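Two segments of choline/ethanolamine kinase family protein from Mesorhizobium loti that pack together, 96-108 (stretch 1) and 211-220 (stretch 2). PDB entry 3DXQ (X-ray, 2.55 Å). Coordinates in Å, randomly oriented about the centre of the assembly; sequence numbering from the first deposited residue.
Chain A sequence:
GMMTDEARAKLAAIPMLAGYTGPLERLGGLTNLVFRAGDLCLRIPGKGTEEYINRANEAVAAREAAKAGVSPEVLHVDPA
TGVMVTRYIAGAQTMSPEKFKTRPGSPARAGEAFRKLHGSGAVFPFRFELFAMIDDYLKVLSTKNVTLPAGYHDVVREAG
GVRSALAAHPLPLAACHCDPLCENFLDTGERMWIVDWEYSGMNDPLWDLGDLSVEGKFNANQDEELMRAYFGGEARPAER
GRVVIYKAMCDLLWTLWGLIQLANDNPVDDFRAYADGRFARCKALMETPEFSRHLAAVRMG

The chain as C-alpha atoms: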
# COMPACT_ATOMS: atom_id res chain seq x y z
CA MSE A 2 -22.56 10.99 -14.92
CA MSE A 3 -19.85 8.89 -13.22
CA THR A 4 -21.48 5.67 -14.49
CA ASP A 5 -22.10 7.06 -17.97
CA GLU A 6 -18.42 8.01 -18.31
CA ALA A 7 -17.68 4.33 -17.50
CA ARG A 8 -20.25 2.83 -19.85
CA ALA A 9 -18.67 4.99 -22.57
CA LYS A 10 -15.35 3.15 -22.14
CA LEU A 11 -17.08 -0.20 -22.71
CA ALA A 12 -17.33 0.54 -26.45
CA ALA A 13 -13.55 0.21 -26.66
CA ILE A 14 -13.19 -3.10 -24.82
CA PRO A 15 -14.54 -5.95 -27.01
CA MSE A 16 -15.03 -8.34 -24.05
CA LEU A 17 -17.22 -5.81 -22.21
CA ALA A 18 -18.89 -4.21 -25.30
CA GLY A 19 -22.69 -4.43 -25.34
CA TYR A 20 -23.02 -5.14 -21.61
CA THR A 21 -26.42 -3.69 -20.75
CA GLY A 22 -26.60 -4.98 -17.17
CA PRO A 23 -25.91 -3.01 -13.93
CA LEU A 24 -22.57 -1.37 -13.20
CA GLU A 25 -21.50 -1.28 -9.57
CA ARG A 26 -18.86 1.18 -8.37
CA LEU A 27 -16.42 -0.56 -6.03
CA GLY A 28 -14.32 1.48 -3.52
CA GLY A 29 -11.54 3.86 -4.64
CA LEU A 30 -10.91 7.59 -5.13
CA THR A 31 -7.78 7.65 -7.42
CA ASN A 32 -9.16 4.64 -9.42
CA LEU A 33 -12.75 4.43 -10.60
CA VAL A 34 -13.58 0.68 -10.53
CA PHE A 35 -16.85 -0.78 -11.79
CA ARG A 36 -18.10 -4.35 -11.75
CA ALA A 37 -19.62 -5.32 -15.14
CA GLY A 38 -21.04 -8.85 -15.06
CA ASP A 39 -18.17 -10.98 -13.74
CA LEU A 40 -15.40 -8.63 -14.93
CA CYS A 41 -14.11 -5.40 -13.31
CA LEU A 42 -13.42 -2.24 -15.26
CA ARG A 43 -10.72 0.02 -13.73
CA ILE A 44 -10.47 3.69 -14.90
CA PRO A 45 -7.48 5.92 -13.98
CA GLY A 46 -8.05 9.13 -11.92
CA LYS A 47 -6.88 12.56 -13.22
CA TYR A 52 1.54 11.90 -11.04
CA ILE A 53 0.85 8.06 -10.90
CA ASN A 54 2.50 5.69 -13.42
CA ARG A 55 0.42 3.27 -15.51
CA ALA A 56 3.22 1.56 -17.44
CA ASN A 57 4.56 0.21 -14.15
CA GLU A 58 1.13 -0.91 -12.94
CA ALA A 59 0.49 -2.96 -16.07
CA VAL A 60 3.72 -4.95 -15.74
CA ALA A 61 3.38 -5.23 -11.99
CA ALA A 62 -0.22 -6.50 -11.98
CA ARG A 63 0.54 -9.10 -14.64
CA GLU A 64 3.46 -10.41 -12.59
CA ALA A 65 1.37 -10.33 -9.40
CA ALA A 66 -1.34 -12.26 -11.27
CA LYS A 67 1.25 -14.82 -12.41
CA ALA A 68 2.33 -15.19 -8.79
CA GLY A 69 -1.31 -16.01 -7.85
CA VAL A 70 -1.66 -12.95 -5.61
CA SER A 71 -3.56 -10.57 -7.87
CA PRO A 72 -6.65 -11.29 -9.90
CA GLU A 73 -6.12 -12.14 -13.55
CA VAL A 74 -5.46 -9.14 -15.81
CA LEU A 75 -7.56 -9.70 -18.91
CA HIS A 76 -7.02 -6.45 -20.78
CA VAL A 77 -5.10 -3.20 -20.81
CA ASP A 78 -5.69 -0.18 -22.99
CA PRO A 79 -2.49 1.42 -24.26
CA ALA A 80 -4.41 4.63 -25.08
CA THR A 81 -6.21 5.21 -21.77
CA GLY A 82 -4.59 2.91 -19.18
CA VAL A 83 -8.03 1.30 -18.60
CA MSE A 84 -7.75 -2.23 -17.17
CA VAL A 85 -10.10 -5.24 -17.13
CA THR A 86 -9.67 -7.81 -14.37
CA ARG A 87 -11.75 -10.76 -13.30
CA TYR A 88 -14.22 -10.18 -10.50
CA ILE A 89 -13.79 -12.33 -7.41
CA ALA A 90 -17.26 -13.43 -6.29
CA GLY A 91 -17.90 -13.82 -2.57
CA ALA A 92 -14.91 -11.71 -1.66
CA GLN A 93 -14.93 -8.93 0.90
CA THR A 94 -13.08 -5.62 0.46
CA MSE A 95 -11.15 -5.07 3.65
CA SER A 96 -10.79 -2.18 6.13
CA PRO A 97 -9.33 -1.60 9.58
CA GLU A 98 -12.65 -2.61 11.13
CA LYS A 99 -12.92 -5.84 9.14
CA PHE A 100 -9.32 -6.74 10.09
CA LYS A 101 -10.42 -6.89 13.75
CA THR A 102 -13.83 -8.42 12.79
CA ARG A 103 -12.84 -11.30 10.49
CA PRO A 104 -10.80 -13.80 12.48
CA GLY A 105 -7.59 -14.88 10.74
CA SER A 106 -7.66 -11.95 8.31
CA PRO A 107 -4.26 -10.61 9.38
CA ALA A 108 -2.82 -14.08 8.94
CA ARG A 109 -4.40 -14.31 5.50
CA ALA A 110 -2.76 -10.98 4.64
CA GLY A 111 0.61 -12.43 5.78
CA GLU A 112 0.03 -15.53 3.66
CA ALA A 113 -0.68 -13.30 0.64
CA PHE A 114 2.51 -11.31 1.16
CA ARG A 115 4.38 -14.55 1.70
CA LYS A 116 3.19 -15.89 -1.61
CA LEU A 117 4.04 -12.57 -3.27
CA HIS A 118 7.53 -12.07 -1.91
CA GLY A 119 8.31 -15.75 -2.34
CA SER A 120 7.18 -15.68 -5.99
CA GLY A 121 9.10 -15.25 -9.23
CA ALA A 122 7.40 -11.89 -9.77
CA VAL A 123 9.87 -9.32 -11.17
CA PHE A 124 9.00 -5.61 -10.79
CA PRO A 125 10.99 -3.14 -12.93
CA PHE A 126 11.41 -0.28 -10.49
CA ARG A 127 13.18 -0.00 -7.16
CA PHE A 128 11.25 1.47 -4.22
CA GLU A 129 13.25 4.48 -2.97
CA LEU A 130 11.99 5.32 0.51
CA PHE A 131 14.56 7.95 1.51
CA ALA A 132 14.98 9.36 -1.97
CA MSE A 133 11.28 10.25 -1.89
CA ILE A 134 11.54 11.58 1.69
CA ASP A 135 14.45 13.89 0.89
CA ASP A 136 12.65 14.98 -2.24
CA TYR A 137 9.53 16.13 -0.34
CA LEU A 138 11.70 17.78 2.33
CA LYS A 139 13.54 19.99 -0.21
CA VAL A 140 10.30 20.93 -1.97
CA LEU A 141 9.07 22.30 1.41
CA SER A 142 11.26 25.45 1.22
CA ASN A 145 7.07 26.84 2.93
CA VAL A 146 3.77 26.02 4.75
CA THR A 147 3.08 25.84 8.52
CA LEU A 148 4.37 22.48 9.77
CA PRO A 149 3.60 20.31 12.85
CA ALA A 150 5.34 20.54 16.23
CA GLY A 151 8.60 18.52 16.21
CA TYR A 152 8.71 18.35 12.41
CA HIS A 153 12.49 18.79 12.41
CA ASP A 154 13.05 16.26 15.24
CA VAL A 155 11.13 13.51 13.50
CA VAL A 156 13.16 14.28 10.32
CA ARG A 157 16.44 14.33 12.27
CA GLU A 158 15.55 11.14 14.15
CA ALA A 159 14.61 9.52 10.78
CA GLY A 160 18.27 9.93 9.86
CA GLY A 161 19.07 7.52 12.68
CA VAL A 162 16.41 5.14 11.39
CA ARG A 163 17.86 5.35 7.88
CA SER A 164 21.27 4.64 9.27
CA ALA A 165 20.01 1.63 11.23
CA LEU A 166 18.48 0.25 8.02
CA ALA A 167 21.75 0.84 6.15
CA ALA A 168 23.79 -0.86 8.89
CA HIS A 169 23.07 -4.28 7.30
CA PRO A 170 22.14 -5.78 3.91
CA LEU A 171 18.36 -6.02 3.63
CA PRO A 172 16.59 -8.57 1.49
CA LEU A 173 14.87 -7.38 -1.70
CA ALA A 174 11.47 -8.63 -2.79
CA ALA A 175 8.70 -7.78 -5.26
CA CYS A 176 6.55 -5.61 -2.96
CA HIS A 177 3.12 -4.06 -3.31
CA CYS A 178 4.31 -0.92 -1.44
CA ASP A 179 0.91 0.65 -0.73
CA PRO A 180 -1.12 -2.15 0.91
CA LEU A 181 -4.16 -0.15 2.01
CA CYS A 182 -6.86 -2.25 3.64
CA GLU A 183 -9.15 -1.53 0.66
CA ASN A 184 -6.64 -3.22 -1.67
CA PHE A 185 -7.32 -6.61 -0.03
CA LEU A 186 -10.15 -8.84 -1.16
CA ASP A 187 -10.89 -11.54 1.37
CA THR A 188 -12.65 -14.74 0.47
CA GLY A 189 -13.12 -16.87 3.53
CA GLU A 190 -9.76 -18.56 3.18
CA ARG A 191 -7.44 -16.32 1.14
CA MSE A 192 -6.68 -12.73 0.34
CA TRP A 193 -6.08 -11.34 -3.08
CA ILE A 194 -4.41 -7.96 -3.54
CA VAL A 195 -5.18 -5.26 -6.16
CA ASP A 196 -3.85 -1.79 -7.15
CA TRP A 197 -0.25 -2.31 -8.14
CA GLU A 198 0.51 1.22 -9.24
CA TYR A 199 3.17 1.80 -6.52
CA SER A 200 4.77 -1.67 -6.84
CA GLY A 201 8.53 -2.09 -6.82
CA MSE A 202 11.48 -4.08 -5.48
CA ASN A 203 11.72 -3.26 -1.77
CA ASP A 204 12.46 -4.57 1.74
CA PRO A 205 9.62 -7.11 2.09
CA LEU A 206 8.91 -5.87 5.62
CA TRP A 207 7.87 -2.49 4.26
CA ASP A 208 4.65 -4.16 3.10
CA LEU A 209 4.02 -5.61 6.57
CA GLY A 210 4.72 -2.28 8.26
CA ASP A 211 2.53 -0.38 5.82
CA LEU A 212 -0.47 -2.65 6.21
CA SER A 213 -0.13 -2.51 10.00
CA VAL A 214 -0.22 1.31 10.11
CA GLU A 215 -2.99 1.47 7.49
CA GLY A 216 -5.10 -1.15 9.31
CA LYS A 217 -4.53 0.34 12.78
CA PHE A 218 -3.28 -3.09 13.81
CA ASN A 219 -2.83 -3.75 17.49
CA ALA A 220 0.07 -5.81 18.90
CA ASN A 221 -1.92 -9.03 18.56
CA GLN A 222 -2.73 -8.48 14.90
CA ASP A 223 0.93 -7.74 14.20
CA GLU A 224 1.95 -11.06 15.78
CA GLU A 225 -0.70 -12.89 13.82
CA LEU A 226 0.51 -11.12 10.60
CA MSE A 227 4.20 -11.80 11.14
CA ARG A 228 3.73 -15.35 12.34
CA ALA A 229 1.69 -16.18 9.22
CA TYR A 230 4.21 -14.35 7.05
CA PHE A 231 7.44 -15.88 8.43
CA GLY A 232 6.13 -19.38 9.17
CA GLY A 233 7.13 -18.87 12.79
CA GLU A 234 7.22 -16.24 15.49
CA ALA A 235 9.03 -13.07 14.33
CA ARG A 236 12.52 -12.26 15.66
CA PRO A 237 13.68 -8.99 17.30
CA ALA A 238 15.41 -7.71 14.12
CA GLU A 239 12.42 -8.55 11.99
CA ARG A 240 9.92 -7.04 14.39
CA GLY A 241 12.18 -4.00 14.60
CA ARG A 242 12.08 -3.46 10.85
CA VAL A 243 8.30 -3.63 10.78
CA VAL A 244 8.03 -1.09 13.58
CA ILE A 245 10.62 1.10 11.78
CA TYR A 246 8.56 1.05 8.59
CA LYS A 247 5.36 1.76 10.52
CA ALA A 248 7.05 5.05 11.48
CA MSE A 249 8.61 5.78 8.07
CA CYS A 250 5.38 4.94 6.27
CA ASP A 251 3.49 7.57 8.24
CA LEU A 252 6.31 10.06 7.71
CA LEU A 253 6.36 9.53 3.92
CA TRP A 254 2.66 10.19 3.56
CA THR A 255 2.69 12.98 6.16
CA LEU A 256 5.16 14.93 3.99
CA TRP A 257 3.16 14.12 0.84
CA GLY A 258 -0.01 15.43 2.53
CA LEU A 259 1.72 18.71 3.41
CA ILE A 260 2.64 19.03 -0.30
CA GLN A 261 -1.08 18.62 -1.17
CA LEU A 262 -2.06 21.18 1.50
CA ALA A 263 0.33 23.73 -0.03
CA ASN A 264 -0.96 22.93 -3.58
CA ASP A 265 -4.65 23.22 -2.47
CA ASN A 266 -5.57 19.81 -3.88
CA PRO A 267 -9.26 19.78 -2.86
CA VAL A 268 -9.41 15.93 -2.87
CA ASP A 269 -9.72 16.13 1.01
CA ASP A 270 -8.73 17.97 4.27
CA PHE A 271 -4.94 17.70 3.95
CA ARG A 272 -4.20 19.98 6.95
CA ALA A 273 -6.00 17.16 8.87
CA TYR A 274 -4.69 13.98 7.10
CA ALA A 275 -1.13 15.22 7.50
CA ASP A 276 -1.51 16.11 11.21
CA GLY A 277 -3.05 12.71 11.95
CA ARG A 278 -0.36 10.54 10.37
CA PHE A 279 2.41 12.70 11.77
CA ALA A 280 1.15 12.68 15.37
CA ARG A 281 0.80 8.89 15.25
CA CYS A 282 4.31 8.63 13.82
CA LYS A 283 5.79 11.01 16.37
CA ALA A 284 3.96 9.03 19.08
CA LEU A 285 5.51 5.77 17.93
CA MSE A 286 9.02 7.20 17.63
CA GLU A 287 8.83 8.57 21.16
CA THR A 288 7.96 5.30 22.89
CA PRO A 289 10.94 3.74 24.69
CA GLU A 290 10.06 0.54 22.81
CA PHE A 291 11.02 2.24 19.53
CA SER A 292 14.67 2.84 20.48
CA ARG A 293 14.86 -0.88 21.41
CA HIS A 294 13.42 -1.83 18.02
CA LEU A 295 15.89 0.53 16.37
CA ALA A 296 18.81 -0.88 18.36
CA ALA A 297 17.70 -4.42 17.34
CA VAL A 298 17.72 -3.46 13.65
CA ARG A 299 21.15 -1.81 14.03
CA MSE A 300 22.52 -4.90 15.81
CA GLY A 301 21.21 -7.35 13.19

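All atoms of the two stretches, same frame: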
# COMPACT_ATOMS: atom_id res chain seq x y z
N SER A 96 -10.89 -3.47 5.44
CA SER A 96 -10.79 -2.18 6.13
C SER A 96 -10.23 -2.42 7.52
O SER A 96 -10.23 -3.56 7.99
CB SER A 96 -12.18 -1.56 6.25
OG SER A 96 -12.98 -2.26 7.21
N PRO A 97 -9.77 -1.37 8.21
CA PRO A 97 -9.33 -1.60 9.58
C PRO A 97 -10.34 -2.40 10.39
O PRO A 97 -9.96 -3.40 11.03
CB PRO A 97 -9.19 -0.18 10.14
CG PRO A 97 -8.92 0.68 8.96
CD PRO A 97 -9.61 0.04 7.80
N GLU A 98 -11.59 -1.97 10.36
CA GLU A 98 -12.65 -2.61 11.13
C GLU A 98 -12.77 -4.10 10.80
O GLU A 98 -12.79 -4.94 11.69
CB GLU A 98 -13.99 -1.90 10.93
CG GLU A 98 -15.10 -2.38 11.85
CD GLU A 98 -16.48 -1.73 11.58
OE1 GLU A 98 -16.54 -0.65 10.94
OE2 GLU A 98 -17.50 -2.31 12.03
N LYS A 99 -12.81 -4.44 9.52
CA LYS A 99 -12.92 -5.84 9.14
C LYS A 99 -11.70 -6.68 9.52
O LYS A 99 -11.82 -7.90 9.67
CB LYS A 99 -13.21 -5.99 7.65
CG LYS A 99 -14.59 -5.46 7.22
CD LYS A 99 -14.55 -5.11 5.71
CE LYS A 99 -15.88 -4.61 5.18
NZ LYS A 99 -16.79 -5.75 4.97
N PHE A 100 -10.54 -6.03 9.68
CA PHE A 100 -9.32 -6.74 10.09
C PHE A 100 -9.35 -7.16 11.56
O PHE A 100 -8.64 -8.07 11.95
CB PHE A 100 -8.04 -5.94 9.77
CG PHE A 100 -7.42 -6.30 8.43
CD1 PHE A 100 -6.88 -7.56 8.22
CD2 PHE A 100 -7.37 -5.37 7.40
CE1 PHE A 100 -6.31 -7.89 6.98
CE2 PHE A 100 -6.80 -5.69 6.19
CZ PHE A 100 -6.27 -6.97 5.98
N LYS A 101 -10.15 -6.48 12.36
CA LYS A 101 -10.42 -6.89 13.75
C LYS A 101 -11.60 -7.89 13.74
O LYS A 101 -11.62 -8.86 14.48
CB LYS A 101 -10.82 -5.69 14.63
CG LYS A 101 -9.93 -4.45 14.60
CD LYS A 101 -8.85 -4.43 15.69
CE LYS A 101 -8.37 -2.99 16.00
NZ LYS A 101 -8.01 -2.20 14.81
N THR A 102 -12.58 -7.63 12.88
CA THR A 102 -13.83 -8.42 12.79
C THR A 102 -13.72 -9.83 12.21
O THR A 102 -14.41 -10.74 12.66
CB THR A 102 -14.87 -7.64 11.92
OG1 THR A 102 -15.60 -6.73 12.77
CG2 THR A 102 -15.88 -8.58 11.19
N ARG A 103 -12.89 -10.01 11.19
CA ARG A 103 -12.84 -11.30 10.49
C ARG A 103 -11.66 -12.10 11.01
O ARG A 103 -10.51 -11.80 10.69
CB ARG A 103 -12.77 -11.08 8.97
CG ARG A 103 -13.93 -10.21 8.45
CD ARG A 103 -13.76 -9.74 7.00
NE ARG A 103 -13.69 -10.85 6.06
CZ ARG A 103 -14.74 -11.56 5.64
NH1 ARG A 103 -15.96 -11.28 6.07
NH2 ARG A 103 -14.57 -12.56 4.79
N PRO A 104 -11.93 -13.11 11.85
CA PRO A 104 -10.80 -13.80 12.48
C PRO A 104 -9.90 -14.47 11.46
O PRO A 104 -10.39 -15.09 10.53
CB PRO A 104 -11.48 -14.85 13.36
CG PRO A 104 -12.84 -14.99 12.83
CD PRO A 104 -13.22 -13.68 12.26
N GLY A 105 -8.59 -14.31 11.65
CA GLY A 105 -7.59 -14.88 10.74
C GLY A 105 -7.22 -14.00 9.56
O GLY A 105 -6.31 -14.33 8.79
N SER A 106 -7.91 -12.86 9.42
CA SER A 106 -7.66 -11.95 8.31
C SER A 106 -6.21 -11.40 8.31
O SER A 106 -5.56 -11.34 7.26
CB SER A 106 -8.73 -10.83 8.22
OG SER A 106 -9.00 -10.16 9.45
N PRO A 107 -5.67 -11.02 9.47
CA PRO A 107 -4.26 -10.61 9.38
C PRO A 107 -3.38 -11.75 8.87
O PRO A 107 -2.48 -11.54 8.04
CB PRO A 107 -3.90 -10.23 10.81
CG PRO A 107 -5.25 -9.86 11.45
CD PRO A 107 -6.23 -10.84 10.82
N ALA A 108 -3.65 -12.96 9.33
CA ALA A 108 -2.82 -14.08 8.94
C ALA A 108 -2.95 -14.28 7.43
O ALA A 108 -1.96 -14.50 6.74
CB ALA A 108 -3.23 -15.34 9.70
N ASP A 211 3.51 -1.26 6.44
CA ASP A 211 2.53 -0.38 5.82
C ASP A 211 1.11 -0.83 6.11
O ASP A 211 0.27 -0.03 6.52
CB ASP A 211 2.77 -0.31 4.32
CG ASP A 211 2.06 0.87 3.65
OD1 ASP A 211 0.83 1.02 3.72
OD2 ASP A 211 2.74 1.65 2.98
N LEU A 212 0.84 -2.11 5.91
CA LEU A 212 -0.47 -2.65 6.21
C LEU A 212 -0.83 -2.41 7.66
O LEU A 212 -1.94 -1.99 7.96
CB LEU A 212 -0.51 -4.15 5.92
CG LEU A 212 -1.76 -4.91 6.32
CD1 LEU A 212 -3.00 -4.11 5.88
CD2 LEU A 212 -1.73 -6.32 5.69
N SER A 213 0.12 -2.68 8.56
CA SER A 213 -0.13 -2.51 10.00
C SER A 213 -0.58 -1.11 10.34
O SER A 213 -1.58 -0.94 11.05
CB SER A 213 1.13 -2.84 10.80
OG SER A 213 0.87 -2.81 12.19
N VAL A 214 0.14 -0.10 9.84
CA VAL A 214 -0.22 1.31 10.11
C VAL A 214 -1.53 1.71 9.43
O VAL A 214 -2.31 2.50 9.99
CB VAL A 214 0.89 2.27 9.66
CG1 VAL A 214 0.40 3.70 9.71
CG2 VAL A 214 2.05 2.13 10.55
N GLU A 215 -1.78 1.15 8.25
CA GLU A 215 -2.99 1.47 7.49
C GLU A 215 -4.21 0.79 8.11
O GLU A 215 -5.31 1.34 8.11
CB GLU A 215 -2.86 1.07 6.03
CG GLU A 215 -1.87 1.90 5.17
CD GLU A 215 -2.35 3.31 4.87
OE1 GLU A 215 -3.58 3.51 4.79
OE2 GLU A 215 -1.50 4.22 4.72
N GLY A 216 -4.00 -0.41 8.66
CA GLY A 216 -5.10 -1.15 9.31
C GLY A 216 -5.31 -0.86 10.79
O GLY A 216 -6.20 -1.46 11.41
N LYS A 217 -4.50 0.03 11.34
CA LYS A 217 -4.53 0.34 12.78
C LYS A 217 -4.44 -0.96 13.56
O LYS A 217 -5.24 -1.22 14.45
CB LYS A 217 -5.80 1.11 13.16
CG LYS A 217 -6.15 2.26 12.22
CD LYS A 217 -7.15 3.23 12.86
CE LYS A 217 -7.64 4.26 11.83
NZ LYS A 217 -8.43 5.38 12.44
N PHE A 218 -3.46 -1.78 13.20
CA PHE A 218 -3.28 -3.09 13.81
C PHE A 218 -2.78 -2.97 15.21
O PHE A 218 -1.88 -2.19 15.48
CB PHE A 218 -2.26 -3.91 13.03
CG PHE A 218 -2.82 -4.63 11.86
CD1 PHE A 218 -3.93 -4.15 11.18
CD2 PHE A 218 -2.18 -5.77 11.37
CE1 PHE A 218 -4.43 -4.83 10.08
CE2 PHE A 218 -2.67 -6.45 10.27
CZ PHE A 218 -3.80 -5.98 9.62
N ASN A 219 -3.34 -3.74 16.12
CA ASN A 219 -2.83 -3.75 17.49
C ASN A 219 -1.71 -4.80 17.55
O ASN A 219 -1.48 -5.50 16.58
CB ASN A 219 -3.94 -4.00 18.53
CG ASN A 219 -4.67 -5.30 18.29
OD1 ASN A 219 -4.11 -6.26 17.75
ND2 ASN A 219 -5.92 -5.33 18.68
N ALA A 220 -1.04 -4.87 18.70
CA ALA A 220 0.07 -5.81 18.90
C ALA A 220 -0.28 -7.22 18.49
O ALA A 220 0.54 -7.90 17.86
CB ALA A 220 0.50 -5.79 20.35

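Two phenylalanines make the centre of this contact. The edge of Phe-218 is directed at the face of Phe-100, with ring centroids 5.2 Å apart and planes inclined at 60°; the closest atoms are Phe-100 CG and Phe-218 CE1, at 3.7 Å. Phe-100 points its CA-to-CB bond toward the other stretch, at an off-rotamer chi1 of -93°, whereas Phe-218 leaves its backbone sideways and brings its ring nearer through an m rotamer. Smaller apolar groups extend the patch: Leu-212 CD1 lies 4.1 Å from Phe-100 CE2, and Pro-107 CB lies 4.0 Å from Phe-218 CE2. Phe-218 therefore touches both helical segments of stretch 1.

Beside the rings the backbones come close, with Pro-97 CA 4.3 Å from Gly-216 CA. Glycine suits this position for a local reason: a CB on Gly-216 would sit 2.4 Å from Phe-218 CE1, so the bare backbone leaves room for the ring that packs on Phe-100. Pro-97 packs against the carbonyls here, its CB 3.5 Å from Gly-216 O and its CG 3.8 Å from Glu-215 O.

At the polar edge, Lys-101 starts sideways, but its end comes nearer to stretch 2, and its NZ donates a hydrogen bond to Lys-217 O at 3.0 Å. The acceptor is a main-chain carbonyl just past the helix end, where Lys-217 adopts positive phi. Lys-217 itself sets out toward stretch 1, but the end of its side chain leads away.

Stretch 1 also braces its own backbone. Ser-96 OG caps the first helix by accepting from Lys-99 N at 3.2 Å, while Ser-106 OG donates to Arg-103 O at 2.6 Å across a type II turn, whose Gly-105 has a phi of 88°. The rule to read here is an aromatic centre, a tight glycine approach and one lysine-to-carbonyl bond at the margin.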